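Local coordinates for antigen MTB48, Mycobacterial protein (Mycobacterium smegmatis, PDB 4WJ1) that is a substrate of the mycobacterial ESX-1 type VII secretion system and is probably involved in DNA conjugation in the recipient strain, at residues 6-11 / 79-84; 24-29 / 58-63; 51-56 / 161-166; 175-180 / 201-206. One frame throughout, in Å; residues are numbered along the deposited sequence.

The chain is the PE-PPE part of EspB, an elongated helical bundle, and the four contacts are spread along it. Interactions 1, 2 and 3 all use helix 40-96 of the PE part. Interaction 2 is nested along the chain inside the loop closed by interaction 1, whereas interaction 3 alternates with both and ties helix 40-96 to helix 154-178. Interaction 4 comes last, within the PPE helical hairpin. Interaction 2 touches interactions 3 and 4, its centre lying about 12 Å from the former and about 13 Å from the latter. Interaction 1 stands apart, its centre about 41 Å from that of interaction 3, where Y81 and W184 probably form part of the composite type VII export signal (YxxxD/E with W-x-G).

Interaction 1 (6-11 / 79-84); sequences EELQYE and GAYQKI
Y10 lies almost flat on Y81, and this offset stack is the tight part of the contact. The ring planes differ by only 8° and the centroids are 4.5 Å apart, with Y10 slid toward the helix backbone so that Y81 CB stands 3.6 Å from the centroid of the Y10 ring, close to its normal, as a CH-pi contact. Y10 CD2 in turn sits over the face of the Y81 ring, near its rim, 3.7 Å from Y81 CG. Rotation of Y10 CG to between the backbone N and the carbonyl carbon (chi1 44°) carries the phenol over the helix, where Y10 OH meets I84 CG2 at 3.6 Å. The packing is looser toward the phenol end of Y81: L8, itself exposed to solvent, brings CD2 to 3.9 Å from Y81 CE1 and CD1 to 4.0 Å from Y81 OH.

Y81 and E85 have the spacing of the YxxxD/E signal of type VII secretion substrates, and Y81 OH is hydrogen-bonded to NE1 of W184, the tryptophan of a W-x-G sequence. Q9 shares backbone bonding with A185, while L12 and L15 of helix 12-22 and A188 of helix 187-230 also pack on Y81, which is buried where these two helices meet helix 40-96.

Interaction 2 (24-29 / 58-63); sequences STRPEG and ATFAAG
R26 reaches from the loop that follows helix 12-22 and lays one face of its guanidinium against F60 of helix 40-96. CG is anti to the backbone N (chi1 179°) and the chain runs extended until it bends at chi3, setting that face against F60 CB.

Along 58-63, T59 faces elsewhere in the bundle, with its hydroxyl bonded to K55 O and its side chain against W202 and P280. F60 carries the contact. Its CB lies 3.3 Å above the guanidinium plane, toward the rim, and 3.5 Å from R26 CZ. The ring itself leads away from the arginine toward L170, M206 and C210; it is inclined by 65° to the guanidinium, and R26 NH1 comes obliquely to F60 CD2 at 3.8 Å. The arginine is therefore set against the root of the phenylalanine, not stacked on its ring. A61 adds little, its N lying 3.9 Å from R26 NH2; its CB points away from 24-29, and the methyl touches L120. A62 packs on I122 and P283, and G63 N continues the helix by bonding to T59 O at 3.0 Å.

No hydrogen bond crosses between the segments. D64, one residue beyond G63, pairs with the charge of R26 by a salt bridge at NH2, and NH1 makes a weak hydrogen bond with Y166 OH. The contact thus combines apolar cover for one guanidinium face with polar partners for its nitrogens, and D64 probably offsets much of the positive charge in this partly buried setting.

Interaction 3 (51-56 / 161-166); sequences ASAAKL and DQWRDY
The indole of W163 is met obliquely by A53 CB and L56 CD1. This is helix-helix packing inside the PE-PPE bundle: W163 projects from helix 154-178 of the PPE part onto helix 40-96 of the PE part, at a distance that keeps the nearest CA atoms, those of A53 and W163, 8.6 Å apart.

Mainly the benzo half of the indole does the touching. W163 CZ2 lies 3.7 Å from A53 CB, and at the next corner W163 CH2 reaches L56 CB at 3.9 Å. L56 CD1 then meets W163 CZ3 at 3.8 Å, so that residues about one helical turn apart are spanned by a single ring. With CG anti to the carbonyl carbon (chi1 -85°), W163 extends toward the partner helix. The ring of F159 meets the same indole at about 60°, and C210, L213, P30 and F60 add further apolar contacts; all three touching residues are buried.

A second flat group, the guanidinium of R164, lies in a largely solvent-facing salt-bridge network outside this contact, within helix 154-178. D161 CA lies above one of its faces, and R164 NH1 pairs with D161 OD1 at 3.2 Å. At its edge and in its plane is D165 OD1, which accepts R164 NE at 3.1 Å with an N-H...O angle of 162°, although the donor stands well above the carboxylate plane.

Interaction 4 (175-180 / 201-206); sequences RHFANP and TWWADM
This is a buried aromatic contact within the helical hairpin of the PPE part, joining the end of helix 154-178 to helix 187-230 across the turn between them. It rests on one pair, F177 and W203. The phenyl ring and the five-membered ring of the indole are near parallel (24°) but slid apart, with centroids 5.2 Å from each other, and they barely overlap. The closest atoms are F177 CE2, 3.7 Å from both W203 CD1 and W203 NE1, while F177 CD2 lies 3.9 Å from W203 CD1. W203 NE1 takes part here as a packing atom: no hydrogen bond links the two segments.

Both side chains place CG anti to the carbonyl carbon, F177 at chi1 -58° and W203 at -87°, which lets each ring reach across to the partner helix. F177 departs from a helix that is already weakening: A178 N reaches R175 O only through a weak bond, and the chain passes into loop at N179.

Neighbouring groups close in around the pair. H173 meets both rings edge-to-face, and F177 further packs on L199, S200 and C22 of helix 12-22, which brings a PE helix against the hairpin. W202 bonds through NE1 to G281 O and faces helix 40-96 at T59, with selenomethionine M206 CG 3.3 Å above its ring plane. W202 also bears directly on its neighbour: its CZ3 atom stands 3.4 Å above the plane of the W203 ring, over the centre.

Interaction 1 (6-11 / 79-84)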
loop_
_atom_site.group_PDB
_atom_site.type_symbol
_atom_site.label_atom_id
_atom_site.label_comp_id
_atom_site.label_asym_id
_atom_site.label_seq_id
_atom_site.Cartn_x
_atom_site.Cartn_y
_atom_site.Cartn_z
ATOM N N GLU A 6 27.488 25.565 7.996
ATOM C CA GLU A 6 26.547 24.956 8.941
ATOM C C GLU A 6 27.300 24.002 9.871
ATOM O O GLU A 6 27.487 22.831 9.546
ATOM C CB GLU A 6 25.416 24.201 8.210
ATOM C CG GLU A 6 24.839 24.835 6.915
ATOM C CD GLU A 6 24.958 26.358 6.832
ATOM O OE1 GLU A 6 24.424 27.053 7.727
ATOM O OE2 GLU A 6 25.579 26.854 5.858
ATOM N N GLU A 7 27.736 24.511 11.020
ATOM C CA GLU A 7 28.614 23.773 11.931
ATOM C C GLU A 7 27.975 22.472 12.438
ATOM O O GLU A 7 26.775 22.426 12.722
ATOM C CB GLU A 7 29.000 24.658 13.127
ATOM C CG GLU A 7 30.402 24.434 13.643
ATOM C CD GLU A 7 31.462 24.921 12.659
ATOM O OE1 GLU A 7 31.450 26.120 12.298
ATOM O OE2 GLU A 7 32.308 24.105 12.241
ATOM N N LEU A 8 28.790 21.426 12.557
ATOM C CA LEU A 8 28.329 20.137 13.037
ATOM C C LEU A 8 27.978 20.167 14.532
ATOM O O LEU A 8 28.841 20.395 15.384
ATOM C CB LEU A 8 29.383 19.065 12.762
ATOM C CG LEU A 8 29.091 17.688 13.370
ATOM C CD1 LEU A 8 27.719 17.153 12.940
ATOM C CD2 LEU A 8 30.177 16.691 13.001
ATOM N N GLN A 9 26.695 19.955 14.822
ATOM C CA GLN A 9 26.188 19.780 16.184
ATOM C C GLN A 9 25.442 18.464 16.242
ATOM O O GLN A 9 24.738 18.103 15.290
ATOM C CB GLN A 9 25.232 20.911 16.605
ATOM C CG GLN A 9 25.720 22.314 16.371
ATOM C CD GLN A 9 26.873 22.672 17.275
ATOM O OE1 GLN A 9 26.886 22.307 18.455
ATOM N NE2 GLN A 9 27.857 23.383 16.729
ATOM N N TYR A 10 25.564 17.756 17.357
ATOM C CA TYR A 10 24.774 16.540 17.560
ATOM C C TYR A 10 24.523 16.317 19.026
ATOM O O TYR A 10 25.346 16.662 19.858
ATOM C CB TYR A 10 25.491 15.328 16.989
ATOM C CG TYR A 10 26.950 15.347 17.347
ATOM C CD1 TYR A 10 27.389 14.877 18.577
ATOM C CD2 TYR A 10 27.887 15.867 16.467
ATOM C CE1 TYR A 10 28.721 14.918 18.918
ATOM C CE2 TYR A 10 29.228 15.906 16.794
ATOM C CZ TYR A 10 29.639 15.434 18.018
ATOM O OH TYR A 10 30.976 15.477 18.333
ATOM N N GLU A 11 23.381 15.735 19.345
ATOM C CA GLU A 11 23.183 15.193 20.673
ATOM C C GLU A 11 22.910 13.720 20.492
ATOM O O GLU A 11 21.919 13.339 19.862
ATOM C CB GLU A 11 22.060 15.917 21.400
ATOM C CG GLU A 11 22.531 17.250 21.970
ATOM C CD GLU A 11 21.430 18.296 22.036
ATOM O OE1 GLU A 11 20.240 17.910 22.045
ATOM O OE2 GLU A 11 21.762 19.506 22.073
ATOM N N GLY A 79 27.653 6.803 15.769
ATOM C CA GLY A 79 28.853 6.050 16.088
ATOM C C GLY A 79 30.078 6.854 15.740
ATOM O O GLY A 79 31.056 6.880 16.485
ATOM N N ALA A 80 30.007 7.519 14.593
ATOM C CA ALA A 80 31.085 8.383 14.125
ATOM C C ALA A 80 31.259 9.588 15.052
ATOM O O ALA A 80 32.386 9.977 15.365
ATOM C CB ALA A 80 30.815 8.838 12.693
ATOM N N TYR A 81 30.146 10.164 15.505
ATOM C CA TYR A 81 30.222 11.334 16.372
ATOM C C TYR A 81 30.778 10.925 17.725
ATOM O O TYR A 81 31.491 11.701 18.375
ATOM C CB TYR A 81 28.862 12.013 16.528
ATOM C CG TYR A 81 28.255 12.441 15.207
ATOM C CD1 TYR A 81 29.059 12.794 14.134
ATOM C CD2 TYR A 81 26.872 12.468 15.027
ATOM C CE1 TYR A 81 28.510 13.173 12.927
ATOM C CE2 TYR A 81 26.314 12.845 13.823
ATOM C CZ TYR A 81 27.141 13.195 12.773
ATOM O OH TYR A 81 26.590 13.574 11.572
ATOM N N GLN A 82 30.474 9.697 18.135
ATOM C CA GLN A 82 31.036 9.165 19.367
ATOM C C GLN A 82 32.564 9.153 19.291
ATOM O O GLN A 82 33.249 9.519 20.248
ATOM C CB GLN A 82 30.515 7.756 19.649
ATOM C CG GLN A 82 31.033 7.181 20.953
ATOM C CD GLN A 82 30.554 7.974 22.154
ATOM O OE1 GLN A 82 31.322 8.705 22.794
ATOM N NE2 GLN A 82 29.266 7.841 22.464
ATOM N N LYS A 83 33.097 8.740 18.148
ATOM C CA LYS A 83 34.541 8.672 17.996
ATOM C C LYS A 83 35.119 10.074 17.990
ATOM O O LYS A 83 36.172 10.324 18.577
ATOM C CB LYS A 83 34.931 7.921 16.725
ATOM C CG LYS A 83 35.184 6.428 16.957
ATOM C CD LYS A 83 36.679 6.149 17.185
ATOM C CE LYS A 83 37.031 4.672 16.970
ATOM N NZ LYS A 83 38.508 4.430 16.943
ATOM N N ILE A 84 34.416 10.995 17.342
ATOM C CA ILE A 84 34.865 12.381 17.277
ATOM C C ILE A 84 34.924 12.945 18.687
ATOM O O ILE A 84 35.881 13.631 19.057
ATOM C CB ILE A 84 33.943 13.220 16.369
ATOM C CG1 ILE A 84 34.314 12.973 14.910
ATOM C CG2 ILE A 84 34.026 14.690 16.687
ATOM C CD1 ILE A 84 33.286 13.473 13.915
#

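Interaction 2 (24-29 / 58-63)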
loop_
_atom_site.group_PDB
_atom_site.type_symbol
_atom_site.label_atom_id
_atom_site.label_comp_id
_atom_site.label_asym_id
_atom_site.label_seq_id
_atom_site.Cartn_x
_atom_site.Cartn_y
_atom_site.Cartn_z
ATOM N N SER A 24 9.731 2.571 14.040
ATOM C CA SER A 24 8.369 2.423 14.522
ATOM C C SER A 24 7.636 1.334 13.752
ATOM O O SER A 24 7.639 1.311 12.526
ATOM C CB SER A 24 7.602 3.742 14.408
ATOM O OG SER A 24 8.056 4.684 15.361
ATOM N N THR A 25 7.019 0.420 14.483
ATOM C CA THR A 25 6.287 -0.658 13.852
ATOM C C THR A 25 5.087 -0.125 13.114
ATOM O O THR A 25 4.272 0.594 13.677
ATOM C CB THR A 25 5.840 -1.682 14.865
ATOM O OG1 THR A 25 6.997 -2.192 15.520
ATOM C CG2 THR A 25 5.131 -2.830 14.167
ATOM N N ARG A 26 5.007 -0.461 11.837
ATOM C CA ARG A 26 3.836 -0.143 11.036
ATOM C C ARG A 26 2.730 -1.140 11.393
ATOM O O ARG A 26 2.980 -2.342 11.427
ATOM C CB ARG A 26 4.181 -0.208 9.552
ATOM C CG ARG A 26 3.038 0.087 8.625
ATOM C CD ARG A 26 3.545 0.189 7.211
ATOM N NE ARG A 26 4.268 -1.011 6.792
ATOM C CZ ARG A 26 3.682 -2.058 6.213
ATOM N NH1 ARG A 26 2.370 -2.049 6.006
ATOM N NH2 ARG A 26 4.394 -3.115 5.845
ATOM N N PRO A 27 1.518 -0.644 11.702
ATOM C CA PRO A 27 0.417 -1.548 12.054
ATOM C C PRO A 27 0.128 -2.534 10.939
ATOM O O PRO A 27 0.302 -2.191 9.765
ATOM C CB PRO A 27 -0.768 -0.602 12.263
ATOM C CG PRO A 27 -0.137 0.703 12.629
ATOM C CD PRO A 27 1.122 0.771 11.812
ATOM N N GLU A 28 -0.294 -3.737 11.314
ATOM C CA GLU A 28 -0.687 -4.761 10.362
ATOM C C GLU A 28 -1.731 -4.242 9.383
ATOM O O GLU A 28 -2.723 -3.644 9.788
ATOM C CB GLU A 28 -1.227 -5.981 11.102
ATOM C CG GLU A 28 -0.188 -7.060 11.345
ATOM C CD GLU A 28 0.197 -7.786 10.067
ATOM O OE1 GLU A 28 -0.724 -8.259 9.356
ATOM O OE2 GLU A 28 1.416 -7.874 9.775
ATOM N N GLY A 29 -1.500 -4.481 8.095
ATOM C CA GLY A 29 -2.383 -4.010 7.042
ATOM C C GLY A 29 -3.672 -4.802 6.852
ATOM O O GLY A 29 -4.013 -5.703 7.638
ATOM N N ALA A 58 3.519 -5.485 -0.698
ATOM C CA ALA A 58 4.929 -5.747 -0.952
ATOM C C ALA A 58 5.719 -4.436 -0.958
ATOM O O ALA A 58 6.841 -4.376 -0.467
ATOM C CB ALA A 58 5.107 -6.478 -2.255
ATOM N N THR A 59 5.102 -3.392 -1.497
ATOM C CA THR A 59 5.708 -2.071 -1.580
ATOM C C THR A 59 5.884 -1.502 -0.182
ATOM O O THR A 59 6.918 -0.914 0.131
ATOM C CB THR A 59 4.849 -1.127 -2.451
ATOM O OG1 THR A 59 4.809 -1.636 -3.791
ATOM C CG2 THR A 59 5.406 0.283 -2.471
ATOM N N PHE A 60 4.881 -1.708 0.667
ATOM C CA PHE A 60 4.937 -1.229 2.042
ATOM C C PHE A 60 6.085 -1.912 2.759
ATOM O O PHE A 60 6.748 -1.305 3.587
ATOM C CB PHE A 60 3.626 -1.508 2.782
ATOM C CG PHE A 60 2.416 -0.831 2.185
ATOM C CD1 PHE A 60 2.551 0.232 1.308
ATOM C CD2 PHE A 60 1.135 -1.260 2.519
ATOM C CE1 PHE A 60 1.438 0.856 0.761
ATOM C CE2 PHE A 60 0.017 -0.644 1.984
ATOM C CZ PHE A 60 0.167 0.416 1.105
ATOM N N ALA A 61 6.308 -3.189 2.454
ATOM C CA ALA A 61 7.404 -3.925 3.085
ATOM C C ALA A 61 8.756 -3.325 2.667
ATOM O O ALA A 61 9.694 -3.293 3.464
ATOM C CB ALA A 61 7.350 -5.398 2.733
ATOM N N ALA A 62 8.860 -2.872 1.420
ATOM C CA ALA A 62 10.078 -2.201 0.974
ATOM C C ALA A 62 10.237 -0.899 1.753
ATOM O O ALA A 62 11.341 -0.547 2.174
ATOM C CB ALA A 62 10.040 -1.941 -0.513
ATOM N N GLY A 63 9.115 -0.220 1.978
ATOM C CA GLY A 63 9.078 0.996 2.767
ATOM C C GLY A 63 9.640 0.786 4.157
ATOM O O GLY A 63 10.491 1.551 4.616
#

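Interaction 3 (51-56 / 161-166)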
loop_
_atom_site.group_PDB
_atom_site.type_symbol
_atom_site.label_atom_id
_atom_site.label_comp_id
_atom_site.label_asym_id
_atom_site.label_seq_id
_atom_site.Cartn_x
_atom_site.Cartn_y
_atom_site.Cartn_z
ATOM N N ALA A 51 -4.489 -8.110 -6.938
ATOM C CA ALA A 51 -3.135 -7.925 -7.439
ATOM C C ALA A 51 -2.598 -6.572 -6.979
ATOM O O ALA A 51 -1.459 -6.462 -6.547
ATOM C CB ALA A 51 -3.098 -8.036 -8.953
ATOM N N SER A 52 -3.440 -5.551 -7.050
ATOM C CA SER A 52 -3.087 -4.244 -6.535
ATOM C C SER A 52 -2.795 -4.303 -5.038
ATOM O O SER A 52 -1.804 -3.747 -4.585
ATOM C CB SER A 52 -4.201 -3.242 -6.822
ATOM O OG SER A 52 -4.258 -2.950 -8.216
ATOM N N ALA A 53 -3.651 -4.986 -4.280
ATOM C CA ALA A 53 -3.462 -5.098 -2.841
ATOM C C ALA A 53 -2.118 -5.752 -2.530
ATOM O O ALA A 53 -1.389 -5.301 -1.653
ATOM C CB ALA A 53 -4.600 -5.896 -2.200
ATOM N N ALA A 54 -1.803 -6.822 -3.254
ATOM C CA ALA A 54 -0.551 -7.533 -3.066
ATOM C C ALA A 54 0.648 -6.633 -3.414
ATOM O O ALA A 54 1.663 -6.657 -2.723
ATOM C CB ALA A 54 -0.531 -8.798 -3.910
ATOM N N LYS A 55 0.522 -5.849 -4.483
ATOM C CA LYS A 55 1.594 -4.959 -4.904
ATOM C C LYS A 55 1.819 -3.896 -3.837
ATOM O O LYS A 55 2.956 -3.541 -3.535
ATOM C CB LYS A 55 1.277 -4.312 -6.255
ATOM C CG LYS A 55 2.276 -3.230 -6.705
ATOM C CD LYS A 55 3.572 -3.819 -7.243
ATOM C CE LYS A 55 4.071 -3.059 -8.477
ATOM N NZ LYS A 55 3.208 -3.279 -9.688
ATOM N N LEU A 56 0.732 -3.410 -3.250
ATOM C CA LEU A 56 0.838 -2.397 -2.218
ATOM C C LEU A 56 1.489 -2.981 -0.976
ATOM O O LEU A 56 2.384 -2.377 -0.402
ATOM C CB LEU A 56 -0.531 -1.819 -1.878
ATOM C CG LEU A 56 -1.062 -0.789 -2.871
ATOM C CD1 LEU A 56 -2.475 -0.397 -2.509
ATOM C CD2 LEU A 56 -0.193 0.431 -2.827
ATOM N N ASP A 161 -13.449 -1.294 3.050
ATOM C CA ASP A 161 -13.371 -0.530 4.288
ATOM C C ASP A 161 -11.968 -0.589 4.891
ATOM O O ASP A 161 -11.459 0.412 5.400
ATOM C CB ASP A 161 -14.387 -1.051 5.307
ATOM C CG ASP A 161 -15.831 -0.807 4.891
ATOM O OD1 ASP A 161 -16.077 -0.034 3.949
ATOM O OD2 ASP A 161 -16.729 -1.389 5.528
ATOM N N GLN A 162 -11.342 -1.762 4.845
ATOM C CA GLN A 162 -10.047 -1.923 5.485
ATOM C C GLN A 162 -8.960 -1.094 4.805
ATOM O O GLN A 162 -8.095 -0.526 5.459
ATOM C CB GLN A 162 -9.632 -3.386 5.488
ATOM C CG GLN A 162 -10.411 -4.272 6.418
ATOM C CD GLN A 162 -9.809 -5.640 6.481
ATOM O OE1 GLN A 162 -9.057 -5.935 7.391
ATOM N NE2 GLN A 162 -10.117 -6.486 5.493
ATOM N N TRP A 163 -9.008 -1.047 3.482
ATOM C CA TRP A 163 -8.026 -0.315 2.730
ATOM C C TRP A 163 -8.263 1.165 2.916
ATOM O O TRP A 163 -7.321 1.921 3.180
ATOM C CB TRP A 163 -8.058 -0.714 1.261
ATOM C CG TRP A 163 -7.223 -1.922 1.052
ATOM C CD1 TRP A 163 -7.651 -3.216 0.901
ATOM C CD2 TRP A 163 -5.789 -1.972 1.015
ATOM N NE1 TRP A 163 -6.571 -4.062 0.749
ATOM C CE2 TRP A 163 -5.419 -3.319 0.820
ATOM C CE3 TRP A 163 -4.784 -1.005 1.116
ATOM C CZ2 TRP A 163 -4.095 -3.719 0.731
ATOM C CZ3 TRP A 163 -3.473 -1.404 1.024
ATOM C CH2 TRP A 163 -3.136 -2.746 0.833
ATOM N N ARG A 164 -9.518 1.577 2.818
ATOM C CA ARG A 164 -9.854 2.977 3.016
ATOM C C ARG A 164 -9.316 3.477 4.349
ATOM O O ARG A 164 -8.764 4.572 4.440
ATOM C CB ARG A 164 -11.359 3.183 2.959
ATOM C CG ARG A 164 -11.804 4.611 3.202
ATOM C CD ARG A 164 -13.290 4.648 3.517
ATOM N NE ARG A 164 -13.550 3.993 4.793
ATOM C CZ ARG A 164 -14.646 3.296 5.077
ATOM N NH1 ARG A 164 -15.604 3.163 4.166
ATOM N NH2 ARG A 164 -14.776 2.727 6.274
ATOM N N ASP A 165 -9.445 2.653 5.377
ATOM C CA ASP A 165 -9.100 3.102 6.712
ATOM C C ASP A 165 -7.639 2.991 7.009
ATOM O O ASP A 165 -7.165 3.522 8.014
ATOM C CB ASP A 165 -9.876 2.317 7.734
ATOM C CG ASP A 165 -11.339 2.641 7.695
ATOM O OD1 ASP A 165 -11.732 3.744 7.263
ATOM O OD2 ASP A 165 -12.099 1.786 8.114
ATOM N N TYR A 166 -6.920 2.303 6.133
ATOM C CA TYR A 166 -5.488 2.148 6.301
ATOM C C TYR A 166 -4.764 3.403 5.825
ATOM O O TYR A 166 -3.617 3.641 6.185
ATOM C CB TYR A 166 -4.991 0.935 5.537
ATOM C CG TYR A 166 -3.674 0.403 6.042
ATOM C CD1 TYR A 166 -3.507 0.089 7.386
ATOM C CD2 TYR A 166 -2.603 0.195 5.177
ATOM C CE1 TYR A 166 -2.311 -0.406 7.855
ATOM C CE2 TYR A 166 -1.409 -0.313 5.639
ATOM C CZ TYR A 166 -1.272 -0.612 6.978
ATOM O OH TYR A 166 -0.096 -1.123 7.452
#

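Interaction 4 (175-180 / 201-206)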
loop_
_atom_site.group_PDB
_atom_site.type_symbol
_atom_site.label_atom_id
_atom_site.label_comp_id
_atom_site.label_asym_id
_atom_site.label_seq_id
_atom_site.Cartn_x
_atom_site.Cartn_y
_atom_site.Cartn_z
ATOM N N ARG A 175 4.489 10.310 9.673
ATOM C CA ARG A 175 4.875 11.388 10.578
ATOM C C ARG A 175 5.995 10.976 11.522
ATOM O O ARG A 175 6.629 11.832 12.126
ATOM C CB ARG A 175 3.662 11.875 11.376
ATOM C CG ARG A 175 2.559 12.448 10.496
ATOM C CD ARG A 175 1.386 12.994 11.299
ATOM N NE ARG A 175 0.264 13.324 10.420
ATOM C CZ ARG A 175 -0.868 12.623 10.334
ATOM N NH1 ARG A 175 -1.061 11.552 11.084
ATOM N NH2 ARG A 175 -1.827 13.000 9.501
ATOM N N HIS A 176 6.253 9.673 11.648
ATOM C CA HIS A 176 7.384 9.214 12.463
ATOM C C HIS A 176 8.705 9.677 11.859
ATOM O O HIS A 176 9.731 9.691 12.536
ATOM C CB HIS A 176 7.400 7.683 12.602
ATOM C CG HIS A 176 6.280 7.136 13.442
ATOM N ND1 HIS A 176 6.219 7.308 14.809
ATOM C CD2 HIS A 176 5.184 6.418 13.104
ATOM C CE1 HIS A 176 5.128 6.728 15.277
ATOM N NE2 HIS A 176 4.479 6.184 14.266
ATOM N N PHE A 177 8.671 10.048 10.582
ATOM C CA PHE A 177 9.880 10.328 9.832
ATOM C C PHE A 177 10.028 11.809 9.564
ATOM O O PHE A 177 11.128 12.283 9.308
ATOM C CB PHE A 177 9.879 9.552 8.507
ATOM C CG PHE A 177 9.751 8.084 8.687
ATOM C CD1 PHE A 177 10.868 7.305 8.873
ATOM C CD2 PHE A 177 8.494 7.480 8.733
ATOM C CE1 PHE A 177 10.744 5.932 9.077
ATOM C CE2 PHE A 177 8.365 6.120 8.934
ATOM C CZ PHE A 177 9.494 5.345 9.103
ATOM N N ALA A 178 8.923 12.544 9.640
ATOM C CA ALA A 178 8.897 13.910 9.129
ATOM C C ALA A 178 9.805 14.880 9.886
ATOM O O ALA A 178 10.302 15.832 9.311
ATOM C CB ALA A 178 7.483 14.432 9.136
ATOM N N ASN A 179 10.003 14.641 11.173
ATOM C CA ASN A 179 10.706 15.575 12.028
ATOM C C ASN A 179 12.186 15.222 12.119
ATOM O O ASN A 179 12.529 14.078 12.342
ATOM C CB ASN A 179 10.076 15.591 13.424
ATOM C CG ASN A 179 10.074 14.199 14.090
ATOM O OD1 ASN A 179 9.667 13.191 13.484
ATOM N ND2 ASN A 179 10.541 14.142 15.337
ATOM N N PRO A 180 13.066 16.210 11.931
ATOM C CA PRO A 180 14.499 15.989 12.121
ATOM C C PRO A 180 14.863 15.728 13.575
ATOM O O PRO A 180 14.231 16.305 14.442
ATOM C CB PRO A 180 15.131 17.317 11.655
ATOM C CG PRO A 180 14.102 17.947 10.780
ATOM C CD PRO A 180 12.774 17.522 11.331
ATOM N N THR A 201 7.073 11.640 3.121
ATOM C CA THR A 201 6.146 12.062 2.092
ATOM C C THR A 201 5.642 10.865 1.305
ATOM O O THR A 201 4.505 10.841 0.844
ATOM C CB THR A 201 6.818 13.084 1.177
ATOM O OG1 THR A 201 6.767 14.348 1.833
ATOM C CG2 THR A 201 6.119 13.217 -0.157
ATOM N N TRP A 202 6.496 9.860 1.170
ATOM C CA TRP A 202 6.155 8.699 0.385
ATOM C C TRP A 202 5.093 7.863 1.112
ATOM O O TRP A 202 4.171 7.342 0.501
ATOM C CB TRP A 202 7.402 7.881 0.107
ATOM C CG TRP A 202 7.154 6.580 -0.559
ATOM C CD1 TRP A 202 7.079 6.345 -1.895
ATOM C CD2 TRP A 202 6.977 5.317 0.084
ATOM N NE1 TRP A 202 6.855 5.006 -2.130
ATOM C CE2 TRP A 202 6.786 4.354 -0.927
ATOM C CE3 TRP A 202 6.954 4.905 1.420
ATOM C CZ2 TRP A 202 6.587 3.006 -0.649
ATOM C CZ3 TRP A 202 6.752 3.562 1.699
ATOM C CH2 TRP A 202 6.575 2.627 0.665
ATOM N N TRP A 203 5.232 7.756 2.424
ATOM C CA TRP A 203 4.250 7.054 3.221
ATOM C C TRP A 203 2.880 7.698 3.052
ATOM O O TRP A 203 1.885 7.000 2.899
ATOM C CB TRP A 203 4.666 7.031 4.683
ATOM C CG TRP A 203 5.562 5.887 5.005
ATOM C CD1 TRP A 203 6.800 5.956 5.556
ATOM C CD2 TRP A 203 5.288 4.488 4.809
ATOM N NE1 TRP A 203 7.326 4.695 5.715
ATOM C CE2 TRP A 203 6.416 3.774 5.266
ATOM C CE3 TRP A 203 4.194 3.768 4.302
ATOM C CZ2 TRP A 203 6.491 2.380 5.224
ATOM C CZ3 TRP A 203 4.277 2.383 4.248
ATOM C CH2 TRP A 203 5.410 1.704 4.713
ATOM N N ALA A 204 2.834 9.022 3.048
ATOM C CA ALA A 204 1.587 9.722 2.808
ATOM C C ALA A 204 1.043 9.399 1.419
ATOM O O ALA A 204 -0.164 9.260 1.243
ATOM C CB ALA A 204 1.772 11.189 2.961
ATOM N N ASP A 205 1.926 9.275 0.434
ATOM C CA ASP A 205 1.496 8.858 -0.904
ATOM C C ASP A 205 0.954 7.434 -0.860
ATOM O O ASP A 205 -0.042 7.119 -1.506
ATOM C CB ASP A 205 2.643 8.953 -1.919
ATOM C CG ASP A 205 3.170 10.374 -2.071
ATOM O OD1 ASP A 205 2.469 11.308 -1.622
ATOM O OD2 ASP A 205 4.276 10.565 -2.637
HETATM N N MSE A 206 1.609 6.576 -0.087
HETATM C CA MSE A 206 1.154 5.216 0.061
HETATM C C MSE A 206 -0.251 5.197 0.686
HETATM O O MSE A 206 -1.099 4.393 0.299
HETATM C CB MSE A 206 2.149 4.414 0.895
HETATM C CG MSE A 206 3.406 4.058 0.128
HETATM SE SE MSE A 206 3.049 3.337 -1.661
HETATM C CE MSE A 206 3.474 4.933 -2.703
#